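Cadherin-related family member 2 (Mus musculus, PDB 5CYX) probably joins neighbouring microvilli of epithelial cells by forming calcium-dependent heterophilic adhesion complexes with CDHR5 through its extracellular cadherin repeats. Local coordinates at residues 48-53 with 69-74. Sequence-based numbering, arbitrary orientation.
With CA (calcium ion), chain C; CA (calcium ion), chain B.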
loop_
_atom_site.group_PDB
_atom_site.type_symbol
_atom_site.label_atom_id
_atom_site.label_comp_id
_atom_site.label_asym_id
_atom_site.label_seq_id
_atom_site.Cartn_x
_atom_site.Cartn_y
_atom_site.Cartn_z
ATOM N N ALA A 48 -23.655 -39.811 22.619
ATOM C CA ALA A 48 -23.405 -41.229 22.273
ATOM C C ALA A 48 -23.399 -41.528 20.788
ATOM O O ALA A 48 -22.687 -42.427 20.362
ATOM C CB ALA A 48 -24.433 -42.154 22.941
ATOM N N SER A 49 -24.156 -40.783 20.000
ATOM C CA SER A 49 -24.337 -41.113 18.575
ATOM C C SER A 49 -23.142 -40.748 17.699
ATOM O O SER A 49 -23.104 -41.098 16.543
ATOM C CB SER A 49 -25.594 -40.428 18.025
ATOM O OG SER A 49 -25.442 -39.022 18.090
ATOM N N TYR A 50 -22.167 -40.029 18.241
ATOM C CA TYR A 50 -20.927 -39.822 17.543
ATOM C C TYR A 50 -20.110 -41.094 17.404
ATOM O O TYR A 50 -19.222 -41.153 16.540
ATOM C CB TYR A 50 -20.047 -38.779 18.270
ATOM C CG TYR A 50 -20.406 -37.365 17.960
ATOM C CD1 TYR A 50 -20.013 -36.779 16.767
ATOM C CD2 TYR A 50 -21.154 -36.608 18.847
ATOM C CE1 TYR A 50 -20.338 -35.461 16.466
ATOM C CE2 TYR A 50 -21.486 -35.294 18.562
ATOM C CZ TYR A 50 -21.062 -34.722 17.372
ATOM O OH TYR A 50 -21.359 -33.404 17.107
ATOM N N PHE A 51 -20.351 -42.087 18.262
ATOM C CA PHE A 51 -19.575 -43.319 18.212
ATOM C C PHE A 51 -20.407 -44.577 18.179
ATOM O O PHE A 51 -21.564 -44.577 18.561
ATOM C CB PHE A 51 -18.646 -43.372 19.381
ATOM C CG PHE A 51 -17.721 -42.183 19.454
ATOM C CD1 PHE A 51 -16.696 -42.038 18.531
ATOM C CD2 PHE A 51 -17.918 -41.180 20.413
ATOM C CE1 PHE A 51 -15.839 -40.937 18.581
ATOM C CE2 PHE A 51 -17.084 -40.075 20.462
ATOM C CZ PHE A 51 -16.026 -39.955 19.545
ATOM N N SER A 52 -19.781 -45.629 17.670
ATOM C CA SER A 52 -20.331 -46.963 17.605
ATOM C C SER A 52 -19.301 -47.841 18.278
ATOM O O SER A 52 -18.171 -47.916 17.803
ATOM C CB SER A 52 -20.467 -47.373 16.148
ATOM O OG SER A 52 -20.637 -48.773 16.020
ATOM N N VAL A 53 -19.677 -48.491 19.373
ATOM C CA VAL A 53 -18.724 -49.308 20.174
ATOM C C VAL A 53 -18.962 -50.807 19.979
ATOM O O VAL A 53 -20.096 -51.275 20.008
ATOM C CB VAL A 53 -18.893 -49.029 21.667
ATOM C CG1 VAL A 53 -17.882 -49.822 22.483
ATOM C CG2 VAL A 53 -18.751 -47.539 21.940
ATOM N N GLU A 69 -16.102 -26.545 13.121
ATOM C CA GLU A 69 -16.812 -25.277 12.964
ATOM C C GLU A 69 -18.119 -25.182 13.783
ATOM O O GLU A 69 -18.502 -24.065 14.171
ATOM C CB GLU A 69 -17.099 -24.991 11.487
ATOM C CG GLU A 69 -15.915 -24.418 10.736
ATOM C CD GLU A 69 -14.692 -25.359 10.656
ATOM O OE1 GLU A 69 -14.773 -26.514 10.245
ATOM O OE2 GLU A 69 -13.611 -24.962 11.008
ATOM N N THR A 70 -18.763 -26.314 14.080
ATOM C CA THR A 70 -19.993 -26.325 14.927
ATOM C C THR A 70 -19.805 -26.920 16.325
ATOM O O THR A 70 -20.335 -26.371 17.279
ATOM C CB THR A 70 -21.142 -27.092 14.274
ATOM O OG1 THR A 70 -20.603 -27.940 13.275
ATOM C CG2 THR A 70 -22.120 -26.164 13.601
ATOM N N VAL A 71 -19.096 -28.042 16.450
ATOM C CA VAL A 71 -18.910 -28.689 17.744
ATOM C C VAL A 71 -17.406 -28.944 17.975
ATOM O O VAL A 71 -16.871 -30.010 17.676
ATOM C CB VAL A 71 -19.742 -29.967 17.900
ATOM C CG1 VAL A 71 -19.597 -30.489 19.326
ATOM C CG2 VAL A 71 -21.244 -29.698 17.624
ATOM N N PRO A 72 -16.719 -27.936 18.498
ATOM C CA PRO A 72 -15.282 -28.014 18.724
ATOM C C PRO A 72 -14.808 -29.018 19.810
ATOM O O PRO A 72 -13.660 -29.523 19.729
ATOM C CB PRO A 72 -14.901 -26.573 19.086
ATOM C CG PRO A 72 -16.151 -25.936 19.551
ATOM C CD PRO A 72 -17.272 -26.609 18.819
ATOM N N PHE A 73 -15.672 -29.289 20.790
ATOM C CA PHE A 73 -15.418 -30.283 21.822
ATOM C C PHE A 73 -16.738 -30.792 22.338
ATOM O O PHE A 73 -17.758 -30.135 22.169
ATOM C CB PHE A 73 -14.525 -29.699 22.968
ATOM C CG PHE A 73 -15.159 -28.552 23.711
ATOM C CD1 PHE A 73 -15.017 -27.244 23.250
ATOM C CD2 PHE A 73 -15.935 -28.780 24.846
ATOM C CE1 PHE A 73 -15.638 -26.167 23.914
ATOM C CE2 PHE A 73 -16.574 -27.713 25.521
ATOM C CZ PHE A 73 -16.440 -26.406 25.042
ATOM N N PHE A 74 -16.742 -31.964 22.947
ATOM C CA PHE A 74 -17.934 -32.468 23.622
ATOM C C PHE A 74 -17.548 -33.609 24.562
ATOM O O PHE A 74 -16.462 -34.151 24.447
ATOM C CB PHE A 74 -18.996 -32.917 22.609
ATOM C CG PHE A 74 -18.522 -34.011 21.687
ATOM C CD1 PHE A 74 -17.870 -33.706 20.496
ATOM C CD2 PHE A 74 -18.706 -35.338 22.014
ATOM C CE1 PHE A 74 -17.416 -34.713 19.651
ATOM C CE2 PHE A 74 -18.270 -36.354 21.159
ATOM C CZ PHE A 74 -17.609 -36.037 19.984
HETATM CA CA CA C . -12.184 -26.524 9.640
HETATM CA CA CA B . -15.608 -28.592 9.314
HETATM O O HOH W 1 -16.931 -27.496 7.550
#
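Y50 lies against F74 from its CB outward. Y50 CB is 4.0 Å from F74 CZ, Y50 CG 3.7 Å from the same CZ, and Y50 CD2 3.7 Å from F74 CE2. The ring centroids are 4.3 Å apart with planes inclined by 19°, which defines an offset (parallel-displaced) stack in which each ring covers the rim of the other. Beyond the stack, Y50 OH lies 3.7 Å from V71 CG2, a van der Waals contact. With chi1 at -174°, V71 CG2 sits anti to the carbonyl carbon, beside the backbone N, and from there meets the hydroxyl. F51 meets F74 from the opposite direction, F51 CE2 lying 4.0 Å from F74 CE2 and close to the F74 ring plane, so F74 is contacted on a face and at its edge. A serine in place of Y50 would probably leave one face of F74 without its stacking partner and V71 CG2 without its contact to the hydroxyl. F51 also packs on I43 of strand 40-44, in the sheet of F74, so these contacts join the two sheets of the first cadherin repeat. Five residues before F74, E69, with E18 and D100, binds both calcium ions, as is typical of the calcium site between successive cadherin repeats.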